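Local structure of Keto/oxoacid ferredoxin oxidoreductase, gamma subunit (Geobacter sulfurreducens, 3ON3) at residues A21-A26 / A37-S42; S30-K35 / A151-L156; K122-R127 / F171-E176. The protein probably serves as the gamma subunit of a 2-oxoacid:ferredoxin oxidoreductase, an enzyme that oxidises oxoacids and passes the electrons to ferredoxin. All blocks are in the same frame, centred on the assembly; numbering follows the deposited sequence.

Interaction 1. Residues A21-A26 / A37-S42; sequences AGVIMA and AVQSQS
Gly22 and Gln39 meet inside a split beta-alpha-beta crossover: helix 18-32 leads from strand 6-12 to strand 36-43, outermost within the chain and parallel to 6-12, and strand 52-59 lies between the two. The helical segment 21-26 runs almost exactly antiparallel to strand segment 37-42 (173°), with the axes 8.0 Å apart at their closest, a short separation that small residues make possible. At Gly22 no side chain intervenes, and Gln39 CG approaches Gly22 C to 3.3 Å. One turn later the methyl of Ala26 sits between two strand residues, its CB 3.8 Å from CB of Gln39 and 4.0 Å from CB of Ala37. The Gln39 side chain starts with CG anti to the backbone N (chi1 -166°), and a bend at chi2 (-74°) sets its amide beside the helix, next to Gly22 and Val23. Val23 CG2 comes up obliquely to Gln39 OE1, at 3.7 Å. Two strand positions on, Gln41 joins its amide to that of Gln39 in a reciprocal pair of hydrogen bonds, which should hold their rotation. The same two residues also bond to Gln41 and Gln39 of the second subunit, whose strand continues the sheet as an antiparallel ladder. Within the chain, Gln41 NE2 donates to Gln39 OE1 over 2.9 Å with an N-H...O angle of 165°, in the carbonyl plane and on a lone pair.

Interaction 2. Residues S30-K35 / A151-L156; sequences SIYDGK and AEKAVL
A CH-pi contact between Tyr32 and Lys153 joins the C-terminal end of helix 18-32 to helix 148-157 at a partly buried edge of the subunit. CB of Lys153 stands 3.8 Å from the centroid of the Tyr32 ring and only 5° off its normal, so the methylene lies squarely over the face. The opposite face is occupied by CG2 of the preceding residue, Ile31, also over the centre, and the ring is thus clasped between two aliphatic groups. With CG anti to the carbonyl carbon (chi1 -55°), the tyrosine swings out from its own helix toward the neighbouring one. Lys153 then extends across the ring obliquely, its CD reaching Tyr32 CD1 at 3.6 Å before the amine departs for a long, weak ion pair with Glu149. In this alpha/beta domain helix 18-32 lies on the mixed sheet, whereas helix 148-157 packs on helices 18-32, 131-143 and 164-181. On the more buried flank, Ala154 supplies a small surface: its CB is 4.1 Å from Tyr32 CE2, and its backbone N approaches the same carbon obliquely at 3.7 Å. The phenol oxygen is held too, for Tyr32 OH hydrogen-bonds to Ser157 OG, which itself bonds to the carbonyl O of Lys153. Arg48 of the second subunit packs on Tyr32 as well, bringing the dimer partner up to this junction.

Interaction 3. Residues K122-R127 / F171-E176; sequences KNDVGR and FQMGFE
Two surface helices of the alpha/beta domain, helix 117-125 following strand 111-115 and the long C-terminal helix 164-181, meet where Met173, a selenomethionine in the crystal, reaches Asp124 and Val125. The contact lies at the C-terminal end of helix 117-125, just before Gly126 leaves helical geometry with a positive phi. It is slight, burying 119 Å² over both sides, and depends mostly on this one side chain. The backbones stay well apart, the nearest pair of CA atoms being those of Val125 and Met173 at 8.5 Å, and the methionine spans the gap. It leaves its helix with CG anti to the carbonyl carbon (chi1 -63°), and a bend at chi3 (70°) turns the terminal methyl across the aspartate, the two side chains crossing at about a right angle. Val125 adds a looser apolar touch, its CG2 being 4.4 Å from Met173 SE; the same valine also packs on Leu166 and Ala170, earlier on helix 164-181. The carboxylate is not left to a methyl group alone: Asp124 OD2 also forms a salt bridge with Lys177 NZ, one turn beyond Met173, a second tie between the same helices. The methyl carbon CE of Met173 comes within 3.5 Å of that same Asp124 OD2, while the selenium rests against the aspartate methylene, with Met173 SE 3.7 Å from Asp124 CB.

Read from the N terminus, helix 18-32 follows strand 6-12, and interaction 1 closes a short connection by laying the helix against strand 36-43, which pairs with the second subunit. Interaction 2 opens inside that connection, at residues 30-35, and closes more than a hundred residues later on helix 148-157; interactions 1 and 2 therefore cross. Interaction 3 begins only after interaction 1 is complete, and its two segments straddle 151-156, so that it crosses interaction 2 in turn. The central contact touches both others: Ile24 packs on Ala154 and Val155, while Phe171 rests on Ala151, Glu152 and Val155. Helix 148-157 thereby connects the dimer side to the C-terminal helix.

Interaction 1. Residues A21-A26 / A37-S42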
ATOM      1  N   ALA B  21       6.440  -1.500  -3.225  1.00 31.14           N
ATOM      2  CA  ALA B  21       7.601  -2.238  -2.710  1.00 36.60           C
ATOM      3  C   ALA B  21       7.353  -2.646  -1.269  1.00 33.78           C
ATOM      4  O   ALA B  21       7.597  -3.785  -0.885  1.00 42.72           O
ATOM      5  CB  ALA B  21       8.885  -1.408  -2.819  1.00 34.79           C
ATOM      6  N   GLY B  22       6.873  -1.700  -0.475  1.00 32.03           N
ATOM      7  CA  GLY B  22       6.520  -1.964   0.901  1.00 41.47           C
ATOM      8  C   GLY B  22       5.499  -3.076   0.988  1.00 44.27           C
ATOM      9  O   GLY B  22       5.634  -4.009   1.787  1.00 38.65           O
ATOM     10  N   VAL B  23       4.473  -2.985   0.153  1.00 44.90           N
ATOM     11  CA  VAL B  23       3.427  -3.994   0.157  1.00 38.75           C
ATOM     12  C   VAL B  23       3.958  -5.390  -0.217  1.00 38.37           C
ATOM     13  O   VAL B  23       3.694  -6.370   0.481  1.00 32.86           O
ATOM     14  CB  VAL B  23       2.267  -3.605  -0.747  1.00 31.39           C
ATOM     15  CG1 VAL B  23       1.414  -4.829  -1.035  1.00 31.10           C
ATOM     16  CG2 VAL B  23       1.451  -2.473  -0.099  1.00 36.33           C
ATOM     17  N   ILE B  24       4.701  -5.463  -1.318  1.00 34.92           N
ATOM     18  CA  ILE B  24       5.374  -6.693  -1.722  1.00 39.90           C
ATOM     19  C   ILE B  24       6.234  -7.309  -0.599  1.00 42.50           C
ATOM     20  O   ILE B  24       6.130  -8.508  -0.308  1.00 31.26           O
ATOM     21  CB  ILE B  24       6.222  -6.457  -2.978  1.00 33.89           C
ATOM     22  CG1 ILE B  24       5.312  -6.142  -4.166  1.00 43.02           C
ATOM     23  CG2 ILE B  24       7.093  -7.669  -3.273  1.00 32.20           C
ATOM     24  CD1 ILE B  24       6.053  -5.721  -5.405  1.00 37.45           C
HETATM   25  N   MSE B  25       7.053  -6.484   0.052  1.00 37.78           N
HETATM   26  CA  MSE B  25       7.864  -6.958   1.177  1.00 37.35           C
HETATM   27  C   MSE B  25       7.028  -7.508   2.325  1.00 38.33           C
HETATM   28  O   MSE B  25       7.394  -8.522   2.921  1.00 35.20           O
HETATM   29  CB  MSE B  25       8.780  -5.853   1.719  1.00 46.54           C
HETATM   30  CG  MSE B  25      10.155  -5.798   1.100  1.00 55.51           C
HETATM   31 SE   MSE B  25      11.321  -7.319   1.501  0.71 51.25          SE
HETATM   32  CE  MSE B  25      10.596  -7.793   3.236  1.00 34.40           C
ATOM     33  N   ALA B  26       5.927  -6.826   2.658  1.00 36.26           N
ATOM     34  CA  ALA B  26       5.053  -7.265   3.742  1.00 43.04           C
ATOM     35  C   ALA B  26       4.383  -8.620   3.436  1.00 43.27           C
ATOM     36  O   ALA B  26       4.283  -9.490   4.310  1.00 46.71           O
ATOM     37  CB  ALA B  26       3.986  -6.171   4.072  1.00 30.45           C
ATOM     38  N   ALA B  37       3.565  -9.020   9.570  1.00 46.21           N
ATOM     39  CA  ALA B  37       4.091  -7.809   8.974  1.00 46.27           C
ATOM     40  C   ALA B  37       3.069  -6.690   8.942  1.00 45.16           C
ATOM     41  O   ALA B  37       1.859  -6.918   8.866  1.00 44.94           O
ATOM     42  CB  ALA B  37       4.629  -8.081   7.573  1.00 42.35           C
ATOM     43  N   VAL B  38       3.585  -5.474   8.999  1.00 41.55           N
ATOM     44  CA  VAL B  38       2.762  -4.290   8.912  1.00 40.38           C
ATOM     45  C   VAL B  38       3.419  -3.344   7.911  1.00 44.62           C
ATOM     46  O   VAL B  38       4.630  -3.130   7.935  1.00 46.35           O
ATOM     47  CB  VAL B  38       2.564  -3.667  10.304  1.00 43.94           C
ATOM     48  CG1 VAL B  38       3.859  -3.055  10.806  1.00 50.17           C
ATOM     49  CG2 VAL B  38       1.412  -2.653  10.300  1.00 50.60           C
ATOM     50  N   GLN B  39       2.624  -2.832   6.985  1.00 47.66           N
ATOM     51  CA  GLN B  39       3.130  -1.913   5.969  1.00 46.85           C
ATOM     52  C   GLN B  39       2.340  -0.603   6.062  1.00 44.07           C
ATOM     53  O   GLN B  39       1.133  -0.625   6.260  1.00 39.53           O
ATOM     54  CB  GLN B  39       2.981  -2.538   4.584  1.00 35.78           C
ATOM     55  CG  GLN B  39       3.756  -1.840   3.494  1.00 42.19           C
ATOM     56  CD  GLN B  39       3.126  -0.522   3.084  1.00 45.70           C
ATOM     57  OE1 GLN B  39       1.901  -0.412   2.967  1.00 46.05           O
ATOM     58  NE2 GLN B  39       3.962   0.484   2.849  1.00 43.96           N
ATOM     59  N   SER B  40       3.009   0.531   5.925  1.00 42.60           N
ATOM     60  CA  SER B  40       2.334   1.813   6.129  1.00 46.53           C
ATOM     61  C   SER B  40       3.126   2.986   5.588  1.00 41.12           C
ATOM     62  O   SER B  40       4.332   2.893   5.405  1.00 42.51           O
ATOM     63  CB  SER B  40       2.078   2.052   7.615  1.00 53.35           C
ATOM     64  OG  SER B  40       3.293   2.322   8.288  1.00 55.56           O
ATOM     65  N   GLN B  41       2.426   4.089   5.344  1.00 48.38           N
ATOM     66  CA  GLN B  41       3.039   5.346   4.927  1.00 56.38           C
ATOM     67  C   GLN B  41       2.312   6.513   5.571  1.00 59.10           C
ATOM     68  O   GLN B  41       1.079   6.508   5.673  1.00 62.78           O
ATOM     69  CB  GLN B  41       3.010   5.512   3.406  1.00 57.67           C
ATOM     70  CG  GLN B  41       1.881   4.759   2.732  1.00 59.20           C
ATOM     71  CD  GLN B  41       2.210   3.284   2.560  1.00 61.15           C
ATOM     72  OE1 GLN B  41       3.336   2.932   2.208  1.00 54.49           O
ATOM     73  NE2 GLN B  41       1.227   2.417   2.801  1.00 61.68           N
ATOM     74  N   SER B  42       3.085   7.512   5.991  1.00 56.71           N
ATOM     75  CA  SER B  42       2.544   8.726   6.586  1.00 59.48           C
ATOM     76  C   SER B  42       2.534   9.889   5.603  1.00 63.90           C
ATOM     77  O   SER B  42       3.420  10.009   4.750  1.00 60.17           O
ATOM     78  CB  SER B  42       3.351   9.120   7.823  1.00 70.30           C
ATOM     79  OG  SER B  42       3.138   8.204   8.882  1.00 80.80           O
TER

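Interaction 2. Residues S30-K35 / A151-L156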
ATOM      1  N   SER B  30       4.636 -12.485   5.207  1.00 38.69           N
ATOM      2  CA  SER B  30       3.496 -13.055   5.924  1.00 43.16           C
ATOM      3  C   SER B  30       2.792 -14.144   5.123  1.00 47.07           C
ATOM      4  O   SER B  30       2.776 -15.295   5.529  1.00 50.80           O
ATOM      5  CB  SER B  30       2.504 -11.957   6.308  1.00 42.19           C
ATOM      6  OG  SER B  30       2.230 -11.147   5.181  1.00 46.63           O
ATOM      7  N   ILE B  31       2.215 -13.769   3.988  1.00 42.95           N
ATOM      8  CA  ILE B  31       1.584 -14.734   3.100  1.00 44.06           C
ATOM      9  C   ILE B  31       2.519 -15.882   2.750  1.00 49.36           C
ATOM     10  O   ILE B  31       2.124 -17.044   2.851  1.00 50.61           O
ATOM     11  CB  ILE B  31       1.139 -14.081   1.784  1.00 50.05           C
ATOM     12  CG1 ILE B  31       0.202 -12.907   2.063  1.00 52.80           C
ATOM     13  CG2 ILE B  31       0.457 -15.112   0.898  1.00 49.66           C
ATOM     14  CD1 ILE B  31      -0.185 -12.143   0.824  1.00 54.59           C
ATOM     15  N   TYR B  32       3.755 -15.566   2.345  1.00 43.31           N
ATOM     16  CA  TYR B  32       4.678 -16.604   1.864  1.00 43.43           C
ATOM     17  C   TYR B  32       5.682 -17.100   2.883  1.00 43.70           C
ATOM     18  O   TYR B  32       5.910 -18.290   2.975  1.00 44.72           O
ATOM     19  CB  TYR B  32       5.347 -16.207   0.546  1.00 38.61           C
ATOM     20  CG  TYR B  32       4.304 -15.866  -0.478  1.00 42.94           C
ATOM     21  CD1 TYR B  32       3.540 -16.866  -1.088  1.00 47.22           C
ATOM     22  CD2 TYR B  32       4.036 -14.551  -0.796  1.00 42.77           C
ATOM     23  CE1 TYR B  32       2.555 -16.554  -2.009  1.00 49.47           C
ATOM     24  CE2 TYR B  32       3.050 -14.221  -1.704  1.00 53.64           C
ATOM     25  CZ  TYR B  32       2.314 -15.219  -2.311  1.00 60.06           C
ATOM     26  OH  TYR B  32       1.338 -14.859  -3.215  1.00 63.03           O
ATOM     27  N   ASP B  33       6.259 -16.219   3.684  1.00 51.81           N
ATOM     28  CA  ASP B  33       7.279 -16.688   4.624  1.00 48.83           C
ATOM     29  C   ASP B  33       6.746 -17.080   5.997  1.00 52.29           C
ATOM     30  O   ASP B  33       7.496 -17.592   6.819  1.00 56.67           O
ATOM     31  CB  ASP B  33       8.443 -15.702   4.734  1.00 44.06           C
ATOM     32  CG  ASP B  33       9.739 -16.277   4.169  1.00 58.08           C
ATOM     33  OD1 ASP B  33       9.694 -17.405   3.633  1.00 59.15           O
ATOM     34  OD2 ASP B  33      10.794 -15.616   4.258  1.00 62.88           O
ATOM     35  N   GLY B  34       5.455 -16.851   6.237  1.00 49.88           N
ATOM     36  CA  GLY B  34       4.831 -17.258   7.482  1.00 37.80           C
ATOM     37  C   GLY B  34       5.083 -16.323   8.657  1.00 43.22           C
ATOM     38  O   GLY B  34       4.800 -16.651   9.809  1.00 45.89           O
ATOM     39  N   LYS B  35       5.623 -15.148   8.386  1.00 35.74           N
ATOM     40  CA  LYS B  35       5.824 -14.191   9.468  1.00 46.52           C
ATOM     41  C   LYS B  35       4.651 -13.208   9.584  1.00 49.75           C
ATOM     42  O   LYS B  35       3.650 -13.327   8.872  1.00 51.53           O
ATOM     43  CB  LYS B  35       7.158 -13.453   9.292  1.00 47.01           C
ATOM     44  CG  LYS B  35       8.355 -14.390   9.212  1.00 46.43           C
ATOM     45  CD  LYS B  35       9.639 -13.659   8.824  1.00 57.10           C
ATOM     46  CE  LYS B  35      10.854 -14.596   8.899  1.00 67.23           C
ATOM     47  NZ  LYS B  35      12.145 -13.878   8.690  1.00 71.42           N
ATOM     48  N   ALA B 151       9.796 -13.554  -1.584  1.00 34.58           N
ATOM     49  CA  ALA B 151       9.806 -12.252  -2.230  1.00 28.87           C
ATOM     50  C   ALA B 151       9.452 -12.362  -3.702  1.00 31.70           C
ATOM     51  O   ALA B 151       8.716 -11.521  -4.242  1.00 33.09           O
ATOM     52  CB  ALA B 151      11.183 -11.554  -2.045  1.00 30.11           C
ATOM     53  N   GLU B 152       9.987 -13.388  -4.358  1.00 27.84           N
ATOM     54  CA  GLU B 152       9.702 -13.598  -5.770  1.00 34.75           C
ATOM     55  C   GLU B 152       8.194 -13.822  -5.990  1.00 39.84           C
ATOM     56  O   GLU B 152       7.600 -13.250  -6.902  1.00 32.40           O
ATOM     57  CB  GLU B 152      10.471 -14.802  -6.326  1.00 31.17           C
ATOM     58  CG  GLU B 152      10.365 -14.883  -7.851  1.00 35.55           C
ATOM     59  CD  GLU B 152      10.916 -16.166  -8.461  1.00 43.73           C
ATOM     60  OE1 GLU B 152      11.229 -17.131  -7.721  1.00 44.22           O
ATOM     61  OE2 GLU B 152      11.018 -16.199  -9.702  1.00 38.48           O
ATOM     62  N   LYS B 153       7.600 -14.688  -5.172  1.00 40.03           N
ATOM     63  CA  LYS B 153       6.166 -14.978  -5.252  1.00 37.79           C
ATOM     64  C   LYS B 153       5.361 -13.714  -5.014  1.00 36.71           C
ATOM     65  O   LYS B 153       4.457 -13.403  -5.786  1.00 39.61           O
ATOM     66  CB  LYS B 153       5.754 -16.046  -4.242  1.00 38.81           C
ATOM     67  CG  LYS B 153       6.160 -17.473  -4.619  1.00 46.15           C
ATOM     68  CD  LYS B 153       5.439 -18.475  -3.750  1.00 51.34           C
ATOM     69  CE  LYS B 153       5.787 -19.895  -4.121  1.00 62.81           C
ATOM     70  NZ  LYS B 153       4.961 -20.872  -3.359  1.00 69.33           N
ATOM     71  N   ALA B 154       5.706 -12.988  -3.950  1.00 34.56           N
ATOM     72  CA  ALA B 154       5.093 -11.680  -3.674  1.00 37.54           C
ATOM     73  C   ALA B 154       5.234 -10.667  -4.812  1.00 38.51           C
ATOM     74  O   ALA B 154       4.269  -9.981  -5.140  1.00 40.13           O
ATOM     75  CB  ALA B 154       5.608 -11.086  -2.344  1.00 33.23           C
ATOM     76  N   VAL B 155       6.426 -10.560  -5.404  1.00 36.87           N
ATOM     77  CA  VAL B 155       6.619  -9.654  -6.531  1.00 31.06           C
ATOM     78  C   VAL B 155       5.681 -10.032  -7.669  1.00 34.29           C
ATOM     79  O   VAL B 155       4.928  -9.210  -8.175  1.00 38.39           O
ATOM     80  CB  VAL B 155       8.055  -9.666  -7.107  1.00 31.06           C
ATOM     81  CG1 VAL B 155       8.096  -8.901  -8.425  1.00 30.29           C
ATOM     82  CG2 VAL B 155       9.072  -9.069  -6.138  1.00 29.78           C
ATOM     83  N   LEU B 156       5.723 -11.294  -8.060  1.00 32.17           N
ATOM     84  CA  LEU B 156       5.051 -11.720  -9.279  1.00 39.20           C
ATOM     85  C   LEU B 156       3.526 -11.729  -9.154  1.00 34.64           C
ATOM     86  O   LEU B 156       2.830 -11.660 -10.141  1.00 36.30           O
ATOM     87  CB  LEU B 156       5.587 -13.081  -9.724  1.00 48.14           C
ATOM     88  CG  LEU B 156       7.097 -13.070  -9.983  1.00 47.86           C
ATOM     89  CD1 LEU B 156       7.634 -14.479 -10.193  1.00 43.14           C
ATOM     90  CD2 LEU B 156       7.423 -12.179 -11.169  1.00 41.90           C
TER

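Interaction 3. Residues K122-R127 / F171-E176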
ATOM      1  N   LYS B 122      16.032   0.774 -16.126  1.00 47.95           N
ATOM      2  CA  LYS B 122      15.824   1.479 -17.389  1.00 49.20           C
ATOM      3  C   LYS B 122      16.549   0.841 -18.579  1.00 56.96           C
ATOM      4  O   LYS B 122      15.962   0.665 -19.641  1.00 64.49           O
ATOM      5  CB  LYS B 122      16.188   2.968 -17.268  1.00 47.52           C
ATOM      6  CG  LYS B 122      15.754   3.795 -18.488  1.00 56.24           C
ATOM      7  CD  LYS B 122      16.616   5.034 -18.762  1.00 52.39           C
ATOM      8  CE  LYS B 122      16.297   5.595 -20.164  1.00 62.87           C
ATOM      9  NZ  LYS B 122      17.204   6.693 -20.651  1.00 61.76           N
ATOM     10  N   ASN B 123      17.814   0.483 -18.404  1.00 58.37           N
ATOM     11  CA  ASN B 123      18.632   0.031 -19.534  1.00 58.57           C
ATOM     12  C   ASN B 123      18.794  -1.481 -19.674  1.00 52.63           C
ATOM     13  O   ASN B 123      18.810  -2.008 -20.780  1.00 55.66           O
ATOM     14  CB  ASN B 123      20.008   0.699 -19.494  1.00 56.76           C
ATOM     15  CG  ASN B 123      19.965   2.134 -19.974  1.00 67.61           C
ATOM     16  OD1 ASN B 123      19.610   2.407 -21.122  1.00 74.38           O
ATOM     17  ND2 ASN B 123      20.324   3.061 -19.098  1.00 63.55           N
ATOM     18  N   ASP B 124      18.924  -2.172 -18.552  1.00 51.29           N
ATOM     19  CA  ASP B 124      19.127  -3.618 -18.577  1.00 57.38           C
ATOM     20  C   ASP B 124      17.806  -4.352 -18.777  1.00 54.89           C
ATOM     21  O   ASP B 124      17.689  -5.185 -19.668  1.00 49.64           O
ATOM     22  CB  ASP B 124      19.814  -4.086 -17.293  1.00 57.12           C
ATOM     23  CG  ASP B 124      21.136  -3.382 -17.055  1.00 70.18           C
ATOM     24  OD1 ASP B 124      21.565  -2.625 -17.945  1.00 76.85           O
ATOM     25  OD2 ASP B 124      21.745  -3.580 -15.983  1.00 78.52           O
ATOM     26  N   VAL B 125      16.815  -4.028 -17.951  1.00 52.31           N
ATOM     27  CA  VAL B 125      15.498  -4.630 -18.064  1.00 46.57           C
ATOM     28  C   VAL B 125      14.722  -3.989 -19.214  1.00 52.29           C
ATOM     29  O   VAL B 125      13.923  -4.646 -19.881  1.00 60.43           O
ATOM     30  CB  VAL B 125      14.702  -4.457 -16.765  1.00 49.70           C
ATOM     31  CG1 VAL B 125      13.289  -5.012 -16.924  1.00 55.17           C
ATOM     32  CG2 VAL B 125      15.419  -5.131 -15.622  1.00 42.98           C
ATOM     33  N   GLY B 126      14.966  -2.705 -19.449  1.00 50.47           N
ATOM     34  CA  GLY B 126      14.241  -1.972 -20.470  1.00 48.63           C
ATOM     35  C   GLY B 126      12.872  -1.457 -20.044  1.00 50.48           C
ATOM     36  O   GLY B 126      12.031  -1.164 -20.896  1.00 50.44           O
ATOM     37  N   ARG B 127      12.641  -1.344 -18.737  1.00 52.14           N
ATOM     38  CA  ARG B 127      11.415  -0.723 -18.226  1.00 51.73           C
ATOM     39  C   ARG B 127      11.648   0.092 -16.947  1.00 45.59           C
ATOM     40  O   ARG B 127      11.534  -0.418 -15.826  1.00 39.11           O
ATOM     41  CB  ARG B 127      10.332  -1.775 -17.998  1.00 59.22           C
ATOM     42  CG  ARG B 127       8.971  -1.193 -17.716  1.00 55.24           C
ATOM     43  CD  ARG B 127       7.895  -2.273 -17.701  1.00 52.68           C
ATOM     44  NE  ARG B 127       6.557  -1.697 -17.825  1.00 57.24           N
ATOM     45  CZ  ARG B 127       6.118  -1.072 -18.913  1.00 64.07           C
ATOM     46  NH1 ARG B 127       6.916  -0.937 -19.969  1.00 69.63           N
ATOM     47  NH2 ARG B 127       4.886  -0.579 -18.944  1.00 72.83           N
ATOM     48  N   PHE B 171      13.767  -8.152 -10.642  1.00 28.77           N
ATOM     49  CA  PHE B 171      13.963  -8.679  -9.302  1.00 31.38           C
ATOM     50  C   PHE B 171      15.292  -9.436  -9.204  1.00 35.68           C
ATOM     51  O   PHE B 171      16.071  -9.220  -8.277  1.00 32.02           O
ATOM     52  CB  PHE B 171      12.792  -9.592  -8.934  1.00 36.43           C
ATOM     53  CG  PHE B 171      13.015 -10.408  -7.685  1.00 40.61           C
ATOM     54  CD1 PHE B 171      12.871  -9.832  -6.426  1.00 34.71           C
ATOM     55  CD2 PHE B 171      13.332 -11.761  -7.770  1.00 40.04           C
ATOM     56  CE1 PHE B 171      13.063 -10.588  -5.271  1.00 37.12           C
ATOM     57  CE2 PHE B 171      13.534 -12.529  -6.615  1.00 36.80           C
ATOM     58  CZ  PHE B 171      13.395 -11.945  -5.369  1.00 39.50           C
ATOM     59  N   GLN B 172      15.538 -10.326 -10.164  1.00 33.65           N
ATOM     60  CA  GLN B 172      16.761 -11.131 -10.188  1.00 33.80           C
ATOM     61  C   GLN B 172      17.996 -10.234 -10.257  1.00 39.85           C
ATOM     62  O   GLN B 172      18.950 -10.419  -9.516  1.00 41.92           O
ATOM     63  CB  GLN B 172      16.732 -12.104 -11.380  1.00 31.81           C
ATOM     64  CG  GLN B 172      17.982 -12.944 -11.538  1.00 39.90           C
ATOM     65  CD  GLN B 172      18.352 -13.681 -10.268  1.00 38.98           C
ATOM     66  OE1 GLN B 172      17.498 -14.211  -9.570  1.00 38.28           O
ATOM     67  NE2 GLN B 172      19.632 -13.699  -9.958  1.00 35.82           N
HETATM   68  N   MSE B 173      17.955  -9.245 -11.139  1.00 37.92           N
HETATM   69  CA  MSE B 173      19.072  -8.330 -11.318  1.00 36.57           C
HETATM   70  C   MSE B 173      19.346  -7.440 -10.117  1.00 37.60           C
HETATM   71  O   MSE B 173      20.512  -7.187  -9.784  1.00 28.73           O
HETATM   72  CB  MSE B 173      18.882  -7.477 -12.563  1.00 40.54           C
HETATM   73  CG  MSE B 173      18.854  -8.286 -13.847  1.00 51.98           C
HETATM   74 SE   MSE B 173      19.291  -7.195 -15.409  1.00 81.46          SE
HETATM   75  CE  MSE B 173      21.187  -6.905 -15.030  1.00 73.76           C
ATOM     76  N   GLY B 174      18.289  -6.931  -9.488  1.00 34.07           N
ATOM     77  CA  GLY B 174      18.462  -6.181  -8.259  1.00 30.31           C
ATOM     78  C   GLY B 174      19.214  -7.060  -7.257  1.00 38.01           C
ATOM     79  O   GLY B 174      20.199  -6.651  -6.611  1.00 35.15           O
ATOM     80  N   PHE B 175      18.721  -8.285  -7.138  1.00 32.15           N
ATOM     81  CA  PHE B 175      19.264  -9.304  -6.256  1.00 38.83           C
ATOM     82  C   PHE B 175      20.740  -9.544  -6.537  1.00 40.50           C
ATOM     83  O   PHE B 175      21.565  -9.490  -5.630  1.00 38.78           O
ATOM     84  CB  PHE B 175      18.481 -10.603  -6.464  1.00 36.30           C
ATOM     85  CG  PHE B 175      18.807 -11.689  -5.486  1.00 36.35           C
ATOM     86  CD1 PHE B 175      18.147 -11.758  -4.264  1.00 36.68           C
ATOM     87  CD2 PHE B 175      19.722 -12.682  -5.816  1.00 35.04           C
ATOM     88  CE1 PHE B 175      18.412 -12.778  -3.374  1.00 34.00           C
ATOM     89  CE2 PHE B 175      19.990 -13.721  -4.929  1.00 38.94           C
ATOM     90  CZ  PHE B 175      19.335 -13.771  -3.709  1.00 34.95           C
ATOM     91  N   GLU B 176      21.070  -9.790  -7.799  1.00 41.90           N
ATOM     92  CA  GLU B 176      22.442 -10.109  -8.179  1.00 39.49           C
ATOM     93  C   GLU B 176      23.391  -8.937  -7.904  1.00 42.78           C
ATOM     94  O   GLU B 176      24.437  -9.117  -7.281  1.00 32.96           O
ATOM     95  CB  GLU B 176      22.533 -10.453  -9.660  1.00 33.71           C
ATOM     96  CG  GLU B 176      21.755 -11.660 -10.104  1.00 49.02           C
ATOM     97  CD  GLU B 176      21.772 -11.812 -11.601  1.00 46.77           C
ATOM     98  OE1 GLU B 176      22.072 -10.819 -12.298  1.00 45.96           O
ATOM     99  OE2 GLU B 176      21.476 -12.918 -12.082  1.00 57.44           O
TER